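Local coordinates for protein tyrosinase (Aspergillus oryzae, PDB 6JU8) that probably uses a dinuclear copper centre and molecular oxygen to oxidise L-tyrosine and L-dopa to L-dopaquinone, at residues His18-Trp29 with Lys143-Arg154. The protein carries 1 engineered substitution. Residues are numbered along the deposited sequence; the frame is centred on the assembly and turned at random. Where two conformers were deposited one is given.
Sequences HPLPIRKDIDDW and KQWRLPYWDFAR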
loop_
_atom_site.group_PDB
_atom_site.type_symbol
_atom_site.label_atom_id
_atom_site.label_comp_id
_atom_site.label_asym_id
_atom_site.label_seq_id
_atom_site.Cartn_x
_atom_site.Cartn_y
_atom_site.Cartn_z
ATOM N N HIS A 18 25.730 -30.832 -4.706
ATOM C CA HIS A 18 25.406 -29.441 -4.382
ATOM C C HIS A 18 26.196 -28.971 -3.167
ATOM O O HIS A 18 25.673 -28.762 -2.079
ATOM C CB HIS A 18 23.910 -29.328 -4.105
ATOM C CG HIS A 18 23.026 -29.760 -5.235
ATOM N ND1 HIS A 18 22.681 -28.905 -6.255
ATOM C CD2 HIS A 18 22.400 -30.935 -5.515
ATOM C CE1 HIS A 18 21.894 -29.534 -7.111
ATOM N NE2 HIS A 18 21.703 -30.772 -6.689
ATOM N N PRO A 19 27.517 -28.843 -3.314
ATOM C CA PRO A 19 28.344 -28.412 -2.183
ATOM C C PRO A 19 28.073 -26.963 -1.771
ATOM O O PRO A 19 28.101 -26.072 -2.621
ATOM C CB PRO A 19 29.767 -28.539 -2.724
ATOM C CG PRO A 19 29.610 -28.527 -4.215
ATOM C CD PRO A 19 28.286 -29.168 -4.516
ATOM N N LEU A 20 27.853 -26.760 -0.489
ATOM C CA LEU A 20 27.565 -25.502 0.186
ATOM C C LEU A 20 26.926 -24.450 -0.708
ATOM O O LEU A 20 27.534 -23.432 -1.039
ATOM C CB LEU A 20 28.831 -24.926 0.830
ATOM C CG LEU A 20 29.438 -25.780 1.945
ATOM C CD1 LEU A 20 30.811 -25.268 2.332
ATOM C CD2 LEU A 20 28.494 -25.815 3.145
ATOM N N PRO A 21 25.671 -24.646 -1.073
ATOM C CA PRO A 21 24.950 -23.624 -1.859
ATOM C C PRO A 21 24.826 -22.312 -1.096
ATOM O O PRO A 21 24.817 -22.213 0.132
ATOM C CB PRO A 21 23.586 -24.282 -2.063
ATOM C CG PRO A 21 23.885 -25.757 -1.980
ATOM C CD PRO A 21 24.827 -25.828 -0.802
ATOM N N ILE A 22 24.726 -21.237 -1.882
ATOM C CA ILE A 22 24.778 -19.890 -1.319
ATOM C C ILE A 22 23.409 -19.243 -1.201
ATOM O O ILE A 22 22.497 -19.345 -2.036
ATOM C CB ILE A 22 25.710 -18.998 -2.153
ATOM C CG1 ILE A 22 25.139 -18.580 -3.506
ATOM C CG2 ILE A 22 27.065 -19.674 -2.351
ATOM C CD1 ILE A 22 25.924 -17.458 -4.157
ATOM N N ARG A 23 23.258 -18.513 -0.095
ATOM C CA ARG A 23 22.153 -17.585 0.133
ATOM C C ARG A 23 22.472 -16.311 -0.653
ATOM O O ARG A 23 23.466 -15.647 -0.311
ATOM C CB ARG A 23 22.016 -17.301 1.630
ATOM C CG ARG A 23 21.423 -18.471 2.409
ATOM C CD ARG A 23 21.463 -18.210 3.910
ATOM N NE ARG A 23 20.770 -19.283 4.646
ATOM C CZ ARG A 23 20.567 -19.235 5.957
ATOM N NH1 ARG A 23 21.010 -18.190 6.655
ATOM N NH2 ARG A 23 19.940 -20.222 6.579
ATOM N N LYS A 24 21.638 -16.005 -1.640
ATOM C CA LYS A 24 21.882 -14.892 -2.548
ATOM C C LYS A 24 21.171 -13.625 -2.122
ATOM O O LYS A 24 20.181 -13.654 -1.380
ATOM C CB LYS A 24 21.391 -15.291 -3.954
ATOM C CG LYS A 24 22.183 -16.461 -4.520
ATOM C CD LYS A 24 21.639 -16.882 -5.888
ATOM C CE LYS A 24 22.624 -17.764 -6.627
ATOM N NZ LYS A 24 22.061 -18.173 -7.945
ATOM N N ASP A 25 21.656 -12.482 -2.607
ATOM C CA ASP A 25 20.968 -11.202 -2.427
ATOM C C ASP A 25 19.628 -11.295 -3.134
ATOM O O ASP A 25 19.542 -11.663 -4.301
ATOM C CB ASP A 25 21.850 -10.105 -3.008
ATOM C CG ASP A 25 21.264 -8.712 -2.983
ATOM O OD1 ASP A 25 20.086 -8.524 -3.354
ATOM O OD2 ASP A 25 22.029 -7.788 -2.621
ATOM N N ILE A 26 18.556 -11.019 -2.401
ATOM C CA ILE A 26 17.242 -11.289 -2.978
ATOM C C ILE A 26 16.940 -10.439 -4.200
ATOM O O ILE A 26 16.148 -10.872 -5.043
ATOM C CB ILE A 26 16.145 -11.110 -1.905
ATOM C CG1 ILE A 26 14.840 -11.729 -2.424
ATOM C CG2 ILE A 26 16.018 -9.657 -1.481
ATOM C CD1 ILE A 26 13.721 -11.835 -1.435
ATOM N N ASP A 27 17.516 -9.242 -4.322
ATOM C CA ASP A 27 17.289 -8.459 -5.548
ATOM C C ASP A 27 18.079 -9.090 -6.686
ATOM O O ASP A 27 17.559 -9.227 -7.807
ATOM C CB ASP A 27 17.662 -7.001 -5.341
ATOM C CG ASP A 27 16.558 -6.171 -4.737
ATOM O OD1 ASP A 27 15.443 -6.667 -4.454
ATOM O OD2 ASP A 27 16.820 -4.964 -4.525
ATOM N N ASP A 28 19.343 -9.478 -6.436
ATOM C CA ASP A 28 20.108 -10.154 -7.479
ATOM C C ASP A 28 19.368 -11.405 -7.932
ATOM O O ASP A 28 19.260 -11.709 -9.126
ATOM C CB ASP A 28 21.511 -10.555 -7.010
ATOM C CG ASP A 28 22.449 -9.404 -6.731
ATOM O OD1 ASP A 28 22.129 -8.257 -7.112
ATOM O OD2 ASP A 28 23.506 -9.662 -6.093
ATOM N N TRP A 29 18.894 -12.166 -6.956
ATOM C CA TRP A 29 18.217 -13.429 -7.247
ATOM C C TRP A 29 16.942 -13.201 -8.036
ATOM O O TRP A 29 16.690 -13.913 -9.015
ATOM C CB TRP A 29 17.918 -14.118 -5.921
ATOM C CG TRP A 29 17.158 -15.388 -5.992
ATOM C CD1 TRP A 29 17.594 -16.646 -6.284
ATOM C CD2 TRP A 29 15.750 -15.519 -5.706
ATOM N NE1 TRP A 29 16.555 -17.544 -6.220
ATOM C CE2 TRP A 29 15.404 -16.882 -5.871
ATOM C CE3 TRP A 29 14.769 -14.599 -5.350
ATOM C CZ2 TRP A 29 14.101 -17.331 -5.677
ATOM C CZ3 TRP A 29 13.474 -15.030 -5.154
ATOM C CH2 TRP A 29 13.164 -16.398 -5.320
ATOM N N LYS A 143 17.460 -28.083 -4.507
ATOM C CA LYS A 143 18.666 -28.428 -3.753
ATOM C C LYS A 143 19.701 -27.319 -3.802
ATOM O O LYS A 143 20.558 -27.208 -2.915
ATOM C CB LYS A 143 19.254 -29.733 -4.307
ATOM C CG LYS A 143 18.404 -30.943 -3.933
ATOM C CD LYS A 143 18.969 -32.200 -4.601
ATOM C CE LYS A 143 18.034 -33.379 -4.346
ATOM N NZ LYS A 143 18.581 -34.617 -4.973
ATOM N N GLN A 144 19.625 -26.474 -4.827
ATOM C CA GLN A 144 20.542 -25.343 -4.922
ATOM C C GLN A 144 19.982 -24.138 -4.176
ATOM O O GLN A 144 20.723 -23.264 -3.732
ATOM C CB GLN A 144 20.790 -24.967 -6.377
ATOM C CG GLN A 144 22.023 -25.568 -7.024
ATOM C CD GLN A 144 23.298 -25.318 -6.233
ATOM O OE1 GLN A 144 23.755 -24.193 -5.990
ATOM N NE2 GLN A 144 23.903 -26.412 -5.817
ATOM N N TRP A 145 18.669 -24.027 -4.056
ATOM C CA TRP A 145 18.031 -22.886 -3.429
ATOM C C TRP A 145 18.418 -22.730 -1.968
ATOM O O TRP A 145 18.472 -23.715 -1.237
ATOM C CB TRP A 145 16.509 -22.997 -3.503
ATOM C CG TRP A 145 15.804 -21.860 -2.840
ATOM C CD1 TRP A 145 15.477 -20.659 -3.421
ATOM C CD2 TRP A 145 15.345 -21.819 -1.484
ATOM N NE1 TRP A 145 14.830 -19.882 -2.474
ATOM C CE2 TRP A 145 14.740 -20.563 -1.295
ATOM C CE3 TRP A 145 15.387 -22.731 -0.411
ATOM C CZ2 TRP A 145 14.176 -20.205 -0.069
ATOM C CZ3 TRP A 145 14.833 -22.370 0.800
ATOM C CH2 TRP A 145 14.241 -21.104 0.955
ATOM N N ARG A 146 18.635 -21.481 -1.562
ATOM C CA ARG A 146 18.815 -21.178 -0.145
ATOM C C ARG A 146 18.029 -19.895 0.129
ATOM O O ARG A 146 17.685 -19.157 -0.818
ATOM C CB ARG A 146 20.291 -20.999 0.212
ATOM C CG ARG A 146 21.098 -22.301 0.119
ATOM C CD ARG A 146 20.620 -23.276 1.182
ATOM N NE ARG A 146 21.387 -24.529 1.288
ATOM C CZ ARG A 146 21.233 -25.601 0.515
ATOM N NH1 ARG A 146 20.352 -25.573 -0.487
ATOM N NH2 ARG A 146 21.962 -26.684 0.727
ATOM N N LEU A 147 17.741 -19.621 1.387
ATOM C CA LEU A 147 16.910 -18.439 1.663
ATOM C C LEU A 147 17.677 -17.184 1.259
ATOM O O LEU A 147 18.770 -16.931 1.765
ATOM C CB LEU A 147 16.597 -18.375 3.166
ATOM C CG LEU A 147 15.689 -17.206 3.582
ATOM C CD1 LEU A 147 14.260 -17.422 3.072
ATOM C CD2 LEU A 147 15.706 -17.005 5.090
ATOM N N PRO A 148 17.144 -16.364 0.379
ATOM C CA PRO A 148 17.844 -15.111 0.047
ATOM C C PRO A 148 17.895 -14.125 1.203
ATOM O O PRO A 148 17.074 -14.153 2.119
ATOM C CB PRO A 148 16.999 -14.527 -1.079
ATOM C CG PRO A 148 16.219 -15.690 -1.618
ATOM C CD PRO A 148 15.910 -16.539 -0.406
ATOM N N TYR A 149 18.886 -13.221 1.133
ATOM C CA TYR A 149 19.015 -12.166 2.140
ATOM C C TYR A 149 18.644 -10.823 1.535
ATOM O O TYR A 149 18.877 -10.562 0.346
ATOM C CB TYR A 149 20.414 -12.144 2.787
ATOM C CG TYR A 149 21.535 -11.760 1.851
ATOM C CD1 TYR A 149 21.904 -10.424 1.691
ATOM C CD2 TYR A 149 22.229 -12.736 1.146
ATOM C CE1 TYR A 149 22.936 -10.059 0.839
ATOM C CE2 TYR A 149 23.262 -12.386 0.276
ATOM C CZ TYR A 149 23.606 -11.054 0.133
ATOM O OH TYR A 149 24.624 -10.714 -0.738
ATOM N N TRP A 150 18.095 -9.951 2.396
ATOM C CA TRP A 150 17.895 -8.555 2.001
ATOM C C TRP A 150 19.079 -7.707 2.438
ATOM O O TRP A 150 19.315 -7.515 3.635
ATOM C CB TRP A 150 16.614 -8.014 2.632
ATOM C CG TRP A 150 16.457 -6.528 2.469
ATOM C CD1 TRP A 150 16.688 -5.790 1.347
ATOM C CD2 TRP A 150 16.021 -5.626 3.500
ATOM N NE1 TRP A 150 16.432 -4.463 1.620
ATOM C CE2 TRP A 150 16.028 -4.335 2.925
ATOM C CE3 TRP A 150 15.656 -5.779 4.841
ATOM C CZ2 TRP A 150 15.665 -3.194 3.642
ATOM C CZ3 TRP A 150 15.301 -4.644 5.557
ATOM C CH2 TRP A 150 15.314 -3.371 4.957
ATOM N N ASP A 151 19.830 -7.221 1.456
ATOM C CA ASP A 151 20.972 -6.366 1.772
ATOM C C ASP A 151 20.494 -4.940 2.011
ATOM O O ASP A 151 20.438 -4.092 1.113
ATOM C CB ASP A 151 22.043 -6.417 0.677
ATOM C CG ASP A 151 23.371 -5.893 1.239
ATOM O OD1 ASP A 151 23.354 -5.135 2.222
ATOM O OD2 ASP A 151 24.419 -6.294 0.688
ATOM N N PHE A 152 20.116 -4.682 3.263
ATOM C CA PHE A 152 19.563 -3.376 3.637
ATOM C C PHE A 152 20.605 -2.261 3.536
ATOM O O PHE A 152 20.236 -1.076 3.598
ATOM C CB PHE A 152 18.892 -3.409 5.018
ATOM C CG PHE A 152 19.769 -3.898 6.148
ATOM C CD1 PHE A 152 20.868 -3.157 6.571
ATOM C CD2 PHE A 152 19.513 -5.112 6.781
ATOM C CE1 PHE A 152 21.672 -3.627 7.615
ATOM C CE2 PHE A 152 20.276 -5.582 7.842
ATOM C CZ PHE A 152 21.371 -4.821 8.250
ATOM N N ALA A 153 21.890 -2.593 3.409
ATOM C CA ALA A 153 22.965 -1.614 3.385
ATOM C C ALA A 153 23.546 -1.404 1.994
ATOM O O ALA A 153 24.457 -0.583 1.847
ATOM C CB ALA A 153 24.043 -2.029 4.366
ATOM N N ARG A 154 23.048 -2.092 0.978
ATOM C CA ARG A 154 23.551 -1.990 -0.384
ATOM C C ARG A 154 22.607 -1.121 -1.210
ATOM O O ARG A 154 21.393 -1.326 -1.175
ATOM C CB ARG A 154 23.627 -3.388 -1.015
ATOM C CG ARG A 154 24.247 -3.393 -2.417
ATOM C CD ARG A 154 24.313 -4.837 -2.912
ATOM N NE ARG A 154 24.940 -4.886 -4.225
ATOM C CZ ARG A 154 24.817 -5.907 -5.069
ATOM N NH1 ARG A 154 24.078 -6.955 -4.770
ATOM N NH2 ARG A 154 25.433 -5.860 -6.238
HETATM O O HOH W 1 26.412 -25.834 -5.029
HETATM O O HOH W 2 21.697 -20.817 -4.139
HETATM O O HOH W 3 24.364 -21.564 -4.995
HETATM O O HOH W 4 19.248 -17.427 -2.365
HETATM O O HOH W 5 24.386 -8.011 -1.411
HETATM O O HOH W 6 18.800 -7.129 -1.242
#
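Asp25 OD2 is gripped by Arg154 NH1, at 3.1 Å and from above the carboxylate plane, and by a water that also joins Tyr149 OH to Asp151 OD2, which Tyr456 OH hydrogen-bonds too. The same NH1 reaches Asp28 OD2 on its syn side at 3.1 Å, both acceptors lying in the guanidinium plane; Asp28 OD1 forms a salt bridge with Arg157. Asp25 OD1 N-caps helix 26-34, accepting from Asp27 N at 2.8 Å.

Beside this network is a single beta bridge: Tyr149 N donates to Lys24 O, and Ile26 N to Tyr149 O at 2.8 Å. With CG between backbone N and carbonyl carbon (chi1 67°), the Tyr149 ring lies with one face against Asp25 CA, 3.8 Å from its centroid.

At the far end Gln144 NE2 donates almost straight (174°) to His18 ND1, 2.8 Å away in the imidazole plane, implying an unprotonated ND1, while Lys143 CB covers a face of that ring. Arg154 probably eases the charge on Asp25, whose OD2 is 4.3 Å from Asp151 OD2. Salt bridges, beta bridge and His18-Gln144 bond together fasten the N-terminal segment to the copper-binding domain, where the Leu147 side chain lies about 7 Å from that of copper ligand His376.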